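Local coordinates for inorganic polyphosphate/ATP-glucomannokinase (Arthrobacter sp., PDB 1WOQ), which probably catalyses phosphoryl transfer to glucose and mannose from either inorganic polyphosphate or ATP, as a sugar kinase of the ROK family, at residues F82-V91 with V97-D107; L169-A179 with R204-F213. All coordinates share one frame; numbering follows the deposited sequence.

Contact 1: residues F82-V91 with V97-D107. With BGC (beta-D-glucopyranose), chain C.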
loop_
_atom_site.group_PDB
_atom_site.type_symbol
_atom_site.label_atom_id
_atom_site.label_comp_id
_atom_site.label_asym_id
_atom_site.label_seq_id
_atom_site.Cartn_x
_atom_site.Cartn_y
_atom_site.Cartn_z
ATOM N N PHE A 82 2.616 -3.219 5.578
ATOM C CA PHE A 82 1.728 -4.153 6.250
ATOM C C PHE A 82 0.316 -3.608 6.112
ATOM O O PHE A 82 0.089 -2.416 6.304
ATOM C CB PHE A 82 2.089 -4.279 7.726
ATOM C CG PHE A 82 1.286 -5.319 8.442
ATOM C CD1 PHE A 82 1.681 -6.651 8.420
ATOM C CD2 PHE A 82 0.100 -4.978 9.080
ATOM C CE1 PHE A 82 0.900 -7.631 9.025
ATOM C CE2 PHE A 82 -0.686 -5.952 9.687
ATOM C CZ PHE A 82 -0.286 -7.278 9.658
ATOM N N PRO A 83 -0.658 -4.476 5.792
ATOM C CA PRO A 83 -2.045 -4.047 5.626
ATOM C C PRO A 83 -2.811 -3.763 6.914
ATOM O O PRO A 83 -3.808 -4.414 7.202
ATOM C CB PRO A 83 -2.655 -5.195 4.831
ATOM C CG PRO A 83 -1.979 -6.379 5.437
ATOM C CD PRO A 83 -0.526 -5.926 5.544
ATOM N N GLY A 84 -2.346 -2.782 7.678
ATOM C CA GLY A 84 -3.026 -2.427 8.911
ATOM C C GLY A 84 -2.469 -1.154 9.520
ATOM O O GLY A 84 -1.498 -0.589 9.017
ATOM N N ILE A 85 -3.091 -0.693 10.601
ATOM C CA ILE A 85 -2.634 0.506 11.291
ATOM C C ILE A 85 -1.293 0.194 11.954
ATOM O O ILE A 85 -1.163 -0.811 12.658
ATOM C CB ILE A 85 -3.633 0.931 12.396
ATOM C CG1 ILE A 85 -4.984 1.289 11.773
ATOM C CG2 ILE A 85 -3.073 2.108 13.184
ATOM C CD1 ILE A 85 -6.097 1.493 12.807
ATOM N N ILE A 86 -0.299 1.047 11.721
ATOM C CA ILE A 86 1.023 0.863 12.316
ATOM C C ILE A 86 1.378 2.082 13.167
ATOM O O ILE A 86 1.482 3.197 12.654
ATOM C CB ILE A 86 2.126 0.698 11.240
ATOM C CG1 ILE A 86 1.818 -0.500 10.331
ATOM C CG2 ILE A 86 3.490 0.537 11.915
ATOM C CD1 ILE A 86 1.755 -1.843 11.036
ATOM N N GLN A 87 1.556 1.865 14.467
ATOM C CA GLN A 87 1.917 2.946 15.383
ATOM C C GLN A 87 3.161 2.530 16.165
ATOM O O GLN A 87 3.145 1.535 16.893
ATOM C CB GLN A 87 0.769 3.237 16.356
ATOM C CG GLN A 87 -0.540 3.667 15.685
ATOM C CD GLN A 87 -1.632 4.035 16.692
ATOM O OE1 GLN A 87 -2.774 4.300 16.317
ATOM N NE2 GLN A 87 -1.279 4.058 17.972
ATOM N N HIS A 88 4.237 3.291 16.004
ATOM C CA HIS A 88 5.491 2.993 16.685
ATOM C C HIS A 88 5.882 1.532 16.479
ATOM O O HIS A 88 6.248 0.834 17.429
ATOM C CB HIS A 88 5.370 3.293 18.183
ATOM C CG HIS A 88 5.177 4.745 18.490
ATOM N ND1 HIS A 88 3.994 5.252 18.985
ATOM C CD2 HIS A 88 6.010 5.803 18.347
ATOM C CE1 HIS A 88 4.107 6.561 19.130
ATOM N NE2 HIS A 88 5.319 6.920 18.749
ATOM N N GLY A 89 5.777 1.079 15.231
ATOM C CA GLY A 89 6.141 -0.286 14.879
ATOM C C GLY A 89 5.219 -1.400 15.343
ATOM O O GLY A 89 5.546 -2.576 15.185
ATOM N N VAL A 90 4.066 -1.043 15.899
ATOM C CA VAL A 90 3.121 -2.038 16.392
ATOM C C VAL A 90 1.855 -2.088 15.542
ATOM O O VAL A 90 1.319 -1.054 15.147
ATOM C CB VAL A 90 2.751 -1.745 17.865
ATOM C CG1 VAL A 90 1.735 -2.763 18.371
ATOM C CG2 VAL A 90 4.013 -1.789 18.724
ATOM N N VAL A 91 1.386 -3.298 15.255
ATOM C CA VAL A 91 0.182 -3.481 14.442
ATOM C C VAL A 91 -1.081 -3.273 15.278
ATOM O O VAL A 91 -1.265 -3.927 16.307
ATOM C CB VAL A 91 0.155 -4.897 13.818
ATOM C CG1 VAL A 91 -1.154 -5.119 13.067
ATOM C CG2 VAL A 91 1.345 -5.070 12.869
ATOM N N VAL A 97 -5.932 -10.187 7.678
ATOM C CA VAL A 97 -4.786 -11.027 8.003
ATOM C C VAL A 97 -5.053 -11.695 9.350
ATOM O O VAL A 97 -5.976 -11.305 10.068
ATOM C CB VAL A 97 -3.477 -10.207 8.079
ATOM C CG1 VAL A 97 -3.172 -9.594 6.718
ATOM C CG2 VAL A 97 -3.593 -9.124 9.128
ATOM N N ASP A 98 -4.251 -12.699 9.694
ATOM C CA ASP A 98 -4.435 -13.413 10.957
ATOM C C ASP A 98 -4.484 -12.452 12.141
ATOM O O ASP A 98 -3.620 -11.585 12.289
ATOM C CB ASP A 98 -3.308 -14.421 11.172
ATOM C CG ASP A 98 -3.650 -15.450 12.229
ATOM O OD1 ASP A 98 -4.422 -16.380 11.918
ATOM O OD2 ASP A 98 -3.165 -15.320 13.369
ATOM N N LYS A 99 -5.484 -12.622 12.999
ATOM C CA LYS A 99 -5.641 -11.747 14.149
ATOM C C LYS A 99 -4.493 -11.792 15.158
ATOM O O LYS A 99 -4.407 -10.936 16.036
ATOM C CB LYS A 99 -6.978 -12.033 14.832
ATOM C CG LYS A 99 -8.161 -11.787 13.902
ATOM C CD LYS A 99 -8.144 -10.353 13.369
ATOM C CE LYS A 99 -9.143 -10.154 12.239
ATOM N NZ LYS A 99 -8.761 -10.923 11.018
ATOM N N SER A 100 -3.604 -12.774 15.027
ATOM C CA SER A 100 -2.464 -12.869 15.933
ATOM C C SER A 100 -1.531 -11.685 15.689
ATOM O O SER A 100 -0.623 -11.423 16.472
ATOM C CB SER A 100 -1.705 -14.185 15.715
ATOM O OG SER A 100 -1.169 -14.265 14.405
ATOM N N TRP A 101 -1.767 -10.967 14.594
ATOM C CA TRP A 101 -0.959 -9.805 14.263
ATOM C C TRP A 101 -1.260 -8.640 15.195
ATOM O O TRP A 101 -0.398 -7.802 15.452
ATOM C CB TRP A 101 -1.206 -9.376 12.813
ATOM C CG TRP A 101 -0.369 -10.116 11.827
ATOM C CD1 TRP A 101 -0.790 -11.046 10.924
ATOM C CD2 TRP A 101 1.044 -9.982 11.640
ATOM N NE1 TRP A 101 0.275 -11.498 10.180
ATOM C CE2 TRP A 101 1.412 -10.862 10.601
ATOM C CE3 TRP A 101 2.035 -9.202 12.252
ATOM C CZ2 TRP A 101 2.734 -10.985 10.155
ATOM C CZ3 TRP A 101 3.350 -9.325 11.810
ATOM C CH2 TRP A 101 3.685 -10.209 10.772
ATOM N N LEU A 102 -2.488 -8.595 15.706
ATOM C CA LEU A 102 -2.886 -7.519 16.601
ATOM C C LEU A 102 -1.939 -7.373 17.788
ATOM O O LEU A 102 -1.608 -8.354 18.461
ATOM C CB LEU A 102 -4.316 -7.743 17.100
ATOM C CG LEU A 102 -5.410 -7.653 16.032
ATOM C CD1 LEU A 102 -6.770 -7.916 16.666
ATOM C CD2 LEU A 102 -5.386 -6.271 15.389
ATOM N N ASN A 103 -1.506 -6.139 18.023
ATOM C CA ASN A 103 -0.599 -5.801 19.117
ATOM C C ASN A 103 0.805 -6.388 18.963
ATOM O O ASN A 103 1.581 -6.426 19.916
ATOM C CB ASN A 103 -1.197 -6.240 20.456
ATOM C CG ASN A 103 -1.041 -5.185 21.531
ATOM O OD1 ASN A 103 -1.442 -5.388 22.679
ATOM N ND2 ASN A 103 -0.459 -4.046 21.165
ATOM N N THR A 104 1.129 -6.841 17.760
ATOM C CA THR A 104 2.448 -7.397 17.494
ATOM C C THR A 104 3.428 -6.287 17.123
ATOM O O THR A 104 3.126 -5.442 16.278
ATOM C CB THR A 104 2.405 -8.416 16.332
ATOM O OG1 THR A 104 1.709 -9.593 16.754
ATOM C CG2 THR A 104 3.820 -8.794 15.888
ATOM N N ASP A 105 4.590 -6.274 17.771
ATOM C CA ASP A 105 5.611 -5.281 17.454
ATOM C C ASP A 105 6.296 -5.847 16.214
ATOM O O ASP A 105 7.261 -6.610 16.320
ATOM C CB ASP A 105 6.627 -5.160 18.591
ATOM C CG ASP A 105 7.589 -3.999 18.398
ATOM O OD1 ASP A 105 7.873 -3.627 17.233
ATOM O OD2 ASP A 105 8.080 -3.464 19.416
ATOM N N ILE A 106 5.782 -5.491 15.042
ATOM C CA ILE A 106 6.333 -5.995 13.794
ATOM C C ILE A 106 7.737 -5.463 13.492
ATOM O O ILE A 106 8.550 -6.163 12.884
ATOM C CB ILE A 106 5.347 -5.736 12.611
ATOM C CG1 ILE A 106 5.859 -6.420 11.340
ATOM C CG2 ILE A 106 5.129 -4.242 12.412
ATOM C CD1 ILE A 106 4.828 -6.449 10.205
ATOM N N ASP A 107 8.043 -4.242 13.927
ATOM C CA ASP A 107 9.380 -3.696 13.704
ATOM C C ASP A 107 10.397 -4.562 14.437
ATOM O O ASP A 107 11.425 -4.936 13.872
ATOM C CB ASP A 107 9.479 -2.252 14.212
ATOM C CG ASP A 107 8.969 -1.245 13.201
ATOM O OD1 ASP A 107 8.263 -1.656 12.256
ATOM O OD2 ASP A 107 9.269 -0.042 13.354
HETATM C C2 BGC C . -6.752 -2.514 5.877
HETATM C C3 BGC C . -5.792 -1.376 5.505
HETATM C C4 BGC C . -5.073 -1.705 4.188
HETATM C C5 BGC C . -6.108 -2.032 3.102
HETATM C C6 BGC C . -5.492 -2.450 1.780
HETATM C C1 BGC C . -7.709 -2.766 4.709
HETATM O O1 BGC C . -8.565 -3.816 4.998
HETATM O O2 BGC C . -7.486 -2.167 7.040
HETATM O O3 BGC C . -4.843 -1.179 6.542
HETATM O O4 BGC C . -4.282 -0.593 3.779
HETATM O O5 BGC C . -6.959 -3.113 3.540
HETATM O O6 BGC C . -4.571 -3.517 1.952
HETATM O O HOH W 1 8.784 -1.146 17.540
#
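Phe82 sets the edge of its ring on the face of the Trp101 indole, an edge-to-face pair with the planes at 56°; Phe82 CE1 comes within 3.5 Å of Trp101 CD2. Aliphatic carbon packs round the rest of the phenyl: Ile106 CD1 meets Phe82 CD1 at 3.6 Å, and Val97 CG2 touches Phe82 CZ at 3.8 Å. The other branch of Val97, CG1, rests against Pro83 CG at 3.7 Å. Pro83 CD lies over one face of the Phe82 ring and Val91 CG2 over the opposite one, both toward its rim. With CG anti to the backbone N (chi1 -175°), the phenyl extends from the end of strand 78-82 into this cluster.

Backbone bonds tie the two segments beside this cluster. Val91 N donates to Thr104 O at 2.9 Å, and Val91 O accepts from Asn103 N at 2.8 Å; beside them Val90 and Asp105 form a single beta bridge. Gly89 O accepts a longer bond from Asp107 N, and Gly89 CA lies so near the Asp107 carboxylate that a beta carbon would clash with it. A water joins His88 O to Asp105 OD1, which also caps the following helix at Ala108 N.

Farther out, Trp101 NE1 donates to Ala49 O while the indole packs on Pro51 and Val54. With an alanine in place of the Trp101 indole, the Phe82 edge is likely to lose its face partner and Ala49 O its donor. Gly84 N approaches glucose O3 at 3.2 Å, directly after the residues that meet Trp101 and Val97. The chemistry is thus largely apolar behind the sugar-lining Pro83 and Gly84, with main-chain bonds holding the turn, an arrangement likely to steady this wall of the glucose pocket.

Contact 2: residues L169-A179 with R204-F213. With BGC (beta-D-glucopyranose), chain C.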
loop_
_atom_site.group_PDB
_atom_site.type_symbol
_atom_site.label_atom_id
_atom_site.label_comp_id
_atom_site.label_asym_id
_atom_site.label_seq_id
_atom_site.Cartn_x
_atom_site.Cartn_y
_atom_site.Cartn_z
ATOM N N LEU A 169 -9.836 4.703 5.434
ATOM C CA LEU A 169 -11.073 4.986 4.712
ATOM C C LEU A 169 -11.732 3.770 4.078
ATOM O O LEU A 169 -12.878 3.846 3.632
ATOM C CB LEU A 169 -10.818 6.060 3.649
ATOM C CG LEU A 169 -11.040 7.524 4.053
ATOM C CD1 LEU A 169 -10.793 7.736 5.532
ATOM C CD2 LEU A 169 -10.148 8.420 3.208
ATOM N N GLY A 170 -11.013 2.653 4.032
ATOM C CA GLY A 170 -11.588 1.445 3.476
ATOM C C GLY A 170 -12.584 0.883 4.470
ATOM O O GLY A 170 -13.354 -0.023 4.149
ATOM N N HIS A 171 -12.582 1.437 5.681
ATOM C CA HIS A 171 -13.483 0.972 6.722
ATOM C C HIS A 171 -14.565 1.961 7.114
ATOM O O HIS A 171 -15.173 1.856 8.180
ATOM C CB HIS A 171 -12.672 0.501 7.933
ATOM C CG HIS A 171 -11.848 -0.715 7.638
ATOM N ND1 HIS A 171 -12.415 -1.911 7.250
ATOM C CD2 HIS A 171 -10.508 -0.893 7.569
ATOM C CE1 HIS A 171 -11.459 -2.771 6.951
ATOM N NE2 HIS A 171 -10.291 -2.180 7.135
ATOM N N LEU A 172 -14.792 2.935 6.241
ATOM C CA LEU A 172 -15.870 3.881 6.446
ATOM C C LEU A 172 -17.098 2.998 6.280
ATOM O O LEU A 172 -17.051 2.006 5.551
ATOM C CB LEU A 172 -15.895 4.928 5.331
ATOM C CG LEU A 172 -14.854 6.041 5.304
ATOM C CD1 LEU A 172 -14.895 6.752 3.950
ATOM C CD2 LEU A 172 -15.141 7.022 6.434
ATOM N N GLU A 173 -18.186 3.333 6.958
ATOM C CA GLU A 173 -19.405 2.563 6.789
ATOM C C GLU A 173 -20.173 3.274 5.689
ATOM O O GLU A 173 -20.266 4.499 5.689
ATOM C CB GLU A 173 -20.235 2.557 8.067
ATOM C CG GLU A 173 -21.583 1.886 7.893
ATOM C CD GLU A 173 -22.440 1.996 9.127
ATOM O OE1 GLU A 173 -23.620 2.384 8.987
ATOM O OE2 GLU A 173 -21.932 1.696 10.230
ATOM N N ILE A 174 -20.700 2.514 4.737
ATOM C CA ILE A 174 -21.462 3.102 3.648
ATOM C C ILE A 174 -22.643 2.197 3.337
ATOM O O ILE A 174 -22.475 1.006 3.068
ATOM C CB ILE A 174 -20.599 3.279 2.382
ATOM C CG1 ILE A 174 -19.454 4.257 2.671
ATOM C CG2 ILE A 174 -21.450 3.808 1.240
ATOM C CD1 ILE A 174 -18.538 4.498 1.500
ATOM N N ASP A 175 -23.836 2.777 3.401
ATOM C CA ASP A 175 -25.072 2.048 3.152
ATOM C C ASP A 175 -25.195 0.769 3.984
ATOM O O ASP A 175 -25.527 -0.302 3.472
ATOM C CB ASP A 175 -25.214 1.758 1.655
ATOM C CG ASP A 175 -25.354 3.032 0.836
ATOM O OD1 ASP A 175 -26.045 3.958 1.312
ATOM O OD2 ASP A 175 -24.787 3.115 -0.273
ATOM N N GLY A 176 -24.907 0.901 5.277
ATOM C CA GLY A 176 -25.025 -0.212 6.204
ATOM C C GLY A 176 -23.906 -1.236 6.245
ATOM O O GLY A 176 -23.994 -2.209 6.995
ATOM N N HIS A 177 -22.852 -1.030 5.463
ATOM C CA HIS A 177 -21.744 -1.978 5.439
ATOM C C HIS A 177 -20.368 -1.353 5.489
ATOM O O HIS A 177 -20.176 -0.215 5.084
ATOM C CB HIS A 177 -21.790 -2.833 4.172
ATOM C CG HIS A 177 -22.865 -3.868 4.177
ATOM N ND1 HIS A 177 -24.044 -3.717 3.481
ATOM C CD2 HIS A 177 -22.943 -5.067 4.799
ATOM C CE1 HIS A 177 -24.803 -4.780 3.674
ATOM N NE2 HIS A 177 -24.158 -5.613 4.471
ATOM N N ASP A 178 -19.406 -2.127 5.980
ATOM C CA ASP A 178 -18.023 -1.686 6.004
ATOM C C ASP A 178 -17.748 -1.533 4.505
ATOM O O ASP A 178 -17.977 -2.464 3.737
ATOM C CB ASP A 178 -17.155 -2.778 6.632
ATOM C CG ASP A 178 -15.681 -2.520 6.458
ATOM O OD1 ASP A 178 -15.161 -2.788 5.355
ATOM O OD2 ASP A 178 -15.046 -2.046 7.419
ATOM N N ALA A 179 -17.279 -0.359 4.091
ATOM C CA ALA A 179 -17.044 -0.079 2.676
ATOM C C ALA A 179 -16.358 -1.167 1.857
ATOM O O ALA A 179 -16.846 -1.542 0.794
ATOM C CB ALA A 179 -16.281 1.234 2.522
ATOM N N ARG A 204 -20.794 5.756 -5.393
ATOM C CA ARG A 204 -21.262 5.990 -4.032
ATOM C C ARG A 204 -20.093 6.234 -3.089
ATOM O O ARG A 204 -20.111 7.185 -2.302
ATOM C CB ARG A 204 -22.070 4.790 -3.529
ATOM C CG ARG A 204 -22.648 4.975 -2.128
ATOM C CD ARG A 204 -23.629 6.138 -2.102
ATOM N NE ARG A 204 -23.214 7.212 -1.205
ATOM C CZ ARG A 204 -23.391 7.204 0.114
ATOM N NH1 ARG A 204 -23.983 6.178 0.706
ATOM N NH2 ARG A 204 -22.975 8.231 0.841
ATOM N N TYR A 205 -19.081 5.374 -3.164
ATOM C CA TYR A 205 -17.911 5.498 -2.294
ATOM C C TYR A 205 -17.157 6.807 -2.503
ATOM O O TYR A 205 -16.938 7.567 -1.554
ATOM C CB TYR A 205 -16.946 4.327 -2.516
ATOM C CG TYR A 205 -15.737 4.369 -1.601
ATOM C CD1 TYR A 205 -15.821 3.913 -0.285
ATOM C CD2 TYR A 205 -14.526 4.909 -2.035
ATOM C CE1 TYR A 205 -14.723 3.998 0.582
ATOM C CE2 TYR A 205 -13.429 4.999 -1.180
ATOM C CZ TYR A 205 -13.535 4.544 0.127
ATOM O OH TYR A 205 -12.457 4.651 0.984
ATOM N N PHE A 206 -16.756 7.079 -3.742
ATOM C CA PHE A 206 -16.010 8.297 -4.016
ATOM C C PHE A 206 -16.797 9.580 -3.794
ATOM O O PHE A 206 -16.233 10.572 -3.336
ATOM C CB PHE A 206 -15.421 8.267 -5.429
ATOM C CG PHE A 206 -14.246 7.342 -5.564
ATOM C CD1 PHE A 206 -14.405 6.064 -6.085
ATOM C CD2 PHE A 206 -12.983 7.738 -5.130
ATOM C CE1 PHE A 206 -13.321 5.189 -6.171
ATOM C CE2 PHE A 206 -11.894 6.873 -5.211
ATOM C CZ PHE A 206 -12.065 5.595 -5.733
ATOM N N SER A 207 -18.092 9.576 -4.100
ATOM C CA SER A 207 -18.880 10.784 -3.877
ATOM C C SER A 207 -19.018 11.023 -2.371
ATOM O O SER A 207 -19.047 12.165 -1.916
ATOM C CB SER A 207 -20.263 10.675 -4.544
ATOM O OG SER A 207 -21.042 9.645 -3.977
ATOM N N HIS A 208 -19.091 9.948 -1.592
ATOM C CA HIS A 208 -19.195 10.096 -0.144
ATOM C C HIS A 208 -17.889 10.659 0.411
ATOM O O HIS A 208 -17.899 11.608 1.193
ATOM C CB HIS A 208 -19.488 8.753 0.530
ATOM C CG HIS A 208 -19.583 8.842 2.023
ATOM N ND1 HIS A 208 -18.783 8.104 2.868
ATOM C CD2 HIS A 208 -20.380 9.592 2.820
ATOM C CE1 HIS A 208 -19.084 8.394 4.122
ATOM N NE2 HIS A 208 -20.049 9.295 4.120
ATOM N N VAL A 209 -16.767 10.078 -0.002
ATOM C CA VAL A 209 -15.459 10.529 0.470
ATOM C C VAL A 209 -15.193 11.961 -0.006
ATOM O O VAL A 209 -14.551 12.755 0.682
ATOM C CB VAL A 209 -14.344 9.581 -0.031
ATOM C CG1 VAL A 209 -12.972 10.113 0.371
ATOM C CG2 VAL A 209 -14.556 8.184 0.562
ATOM N N GLU A 210 -15.704 12.279 -1.189
ATOM C CA GLU A 210 -15.559 13.609 -1.766
ATOM C C GLU A 210 -16.264 14.618 -0.861
ATOM O O GLU A 210 -15.756 15.719 -0.619
ATOM C CB GLU A 210 -16.173 13.602 -3.170
ATOM C CG GLU A 210 -16.364 14.945 -3.816
ATOM C CD GLU A 210 -16.777 14.797 -5.263
ATOM O OE1 GLU A 210 -15.888 14.575 -6.110
ATOM O OE2 GLU A 210 -17.990 14.876 -5.547
ATOM N N PHE A 211 -17.430 14.238 -0.348
ATOM C CA PHE A 211 -18.171 15.124 0.545
ATOM C C PHE A 211 -17.435 15.246 1.879
ATOM O O PHE A 211 -17.398 16.315 2.489
ATOM C CB PHE A 211 -19.587 14.592 0.785
ATOM C CG PHE A 211 -20.428 15.482 1.664
ATOM C CD1 PHE A 211 -20.322 15.419 3.048
ATOM C CD2 PHE A 211 -21.295 16.413 1.102
ATOM C CE1 PHE A 211 -21.067 16.273 3.865
ATOM C CE2 PHE A 211 -22.045 17.270 1.909
ATOM C CZ PHE A 211 -21.928 17.199 3.294
ATOM N N LEU A 212 -16.838 14.147 2.325
ATOM C CA LEU A 212 -16.114 14.151 3.589
ATOM C C LEU A 212 -14.851 15.013 3.597
ATOM O O LEU A 212 -14.545 15.645 4.608
ATOM C CB LEU A 212 -15.728 12.717 3.988
ATOM C CG LEU A 212 -16.848 11.741 4.358
ATOM C CD1 LEU A 212 -16.258 10.364 4.656
ATOM C CD2 LEU A 212 -17.600 12.271 5.579
ATOM N N PHE A 213 -14.131 15.066 2.479
ATOM C CA PHE A 213 -12.868 15.804 2.456
ATOM C C PHE A 213 -12.582 16.802 1.336
ATOM O O PHE A 213 -11.529 17.440 1.354
ATOM C CB PHE A 213 -11.713 14.799 2.509
ATOM C CG PHE A 213 -11.612 14.068 3.811
ATOM C CD1 PHE A 213 -11.194 14.734 4.957
ATOM C CD2 PHE A 213 -11.972 12.730 3.900
ATOM C CE1 PHE A 213 -11.142 14.075 6.183
ATOM C CE2 PHE A 213 -11.924 12.062 5.122
ATOM C CZ PHE A 213 -11.508 12.741 6.263
HETATM C C2 BGC C . -6.752 -2.514 5.877
HETATM C C3 BGC C . -5.792 -1.376 5.505
HETATM C C4 BGC C . -5.073 -1.705 4.188
HETATM C C5 BGC C . -6.108 -2.032 3.102
HETATM C C6 BGC C . -5.492 -2.450 1.780
HETATM C C1 BGC C . -7.709 -2.766 4.709
HETATM O O1 BGC C . -8.565 -3.816 4.998
HETATM O O2 BGC C . -7.486 -2.167 7.040
HETATM O O3 BGC C . -4.843 -1.179 6.542
HETATM O O4 BGC C . -4.282 -0.593 3.779
HETATM O O5 BGC C . -6.959 -3.113 3.540
HETATM O O6 BGC C . -4.571 -3.517 1.952
#
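A chi1 of -178° at Tyr205 swings the phenol beside its own carbonyl carbon and out from helix 195-213 to Leu169, whose O accepts from Tyr205 OH at 2.8 Å. The acceptor lies at the edge of the phenol ring, near its plane, but the hydroxyl stands above the Leu169 carbonyl plane, 77° out of it, and so does not use a lone pair. Arg204 CG likewise lies anti to its backbone N; bends at the second and third torsions then bring the edge of the guanidinium to the Asp175 carboxylate. NH1 of Arg204 makes a salt bridge to Asp175 OD1 at 3.1 Å and a weak bond to OD2. Carboxylate and guanidinium planes are 53° apart, so the pair is twisted, and Ile174 CG2 sits over a guanidinium face.

Ile174 lies between these two polar links and crosses Tyr205 at about a right angle, its CD1 only 3.3 Å from Tyr205 CD1; Ala179 CB reaches Tyr205 CE1 at 3.7 Å. The apolar contact runs on along the helix, where Leu172 crosses Val209 at about a right angle, Leu172 CD1 to Val209 CG2 3.7 Å, and meets Leu212 CD1 tip to tip at 3.9 Å from the same CD1. Val209 CG2 also covers part of one Tyr205 face, while Tyr205 and Val209 touch Ile147 and Leu145 of strand 143-149.

Turned away from the helix, His171 binds the sugar. Asp178 OD2 accepts from His171 ND1 at 2.6 Å on its syn lone pair and in the ring plane, fixing the imidazole's rotation and probably polarising it. NE2 then donates to glucose O2 at 2.8 Å, and to O1 over a longer distance. Strands 173-174 and 177-178 form a short beta-hairpin, joined by a type I' turn and packed on helix 195-213, with His171 just before it in the glucose pocket of a ROK-family kinase.

In the fold
The two contacts follow one another along the chain, neither nested nor crossed. After strand 78-82 of the first five-stranded sheet, contact 1 closes a short loop of five residues and delivers the chain to helix 106-114 and strand 118-122 of that sheet. The chain then builds much of the second sheet before contact 2 closes a longer, mostly helical excursion, fastening the hairpin 173-178 to helix 195-213, which leads into strand 217-221. Their nearest atoms are about 7 Å apart, with glucose touching both. Contact 1 thus belongs to one half of the actin-like kinase fold and contact 2 to the other, the sugar lying between.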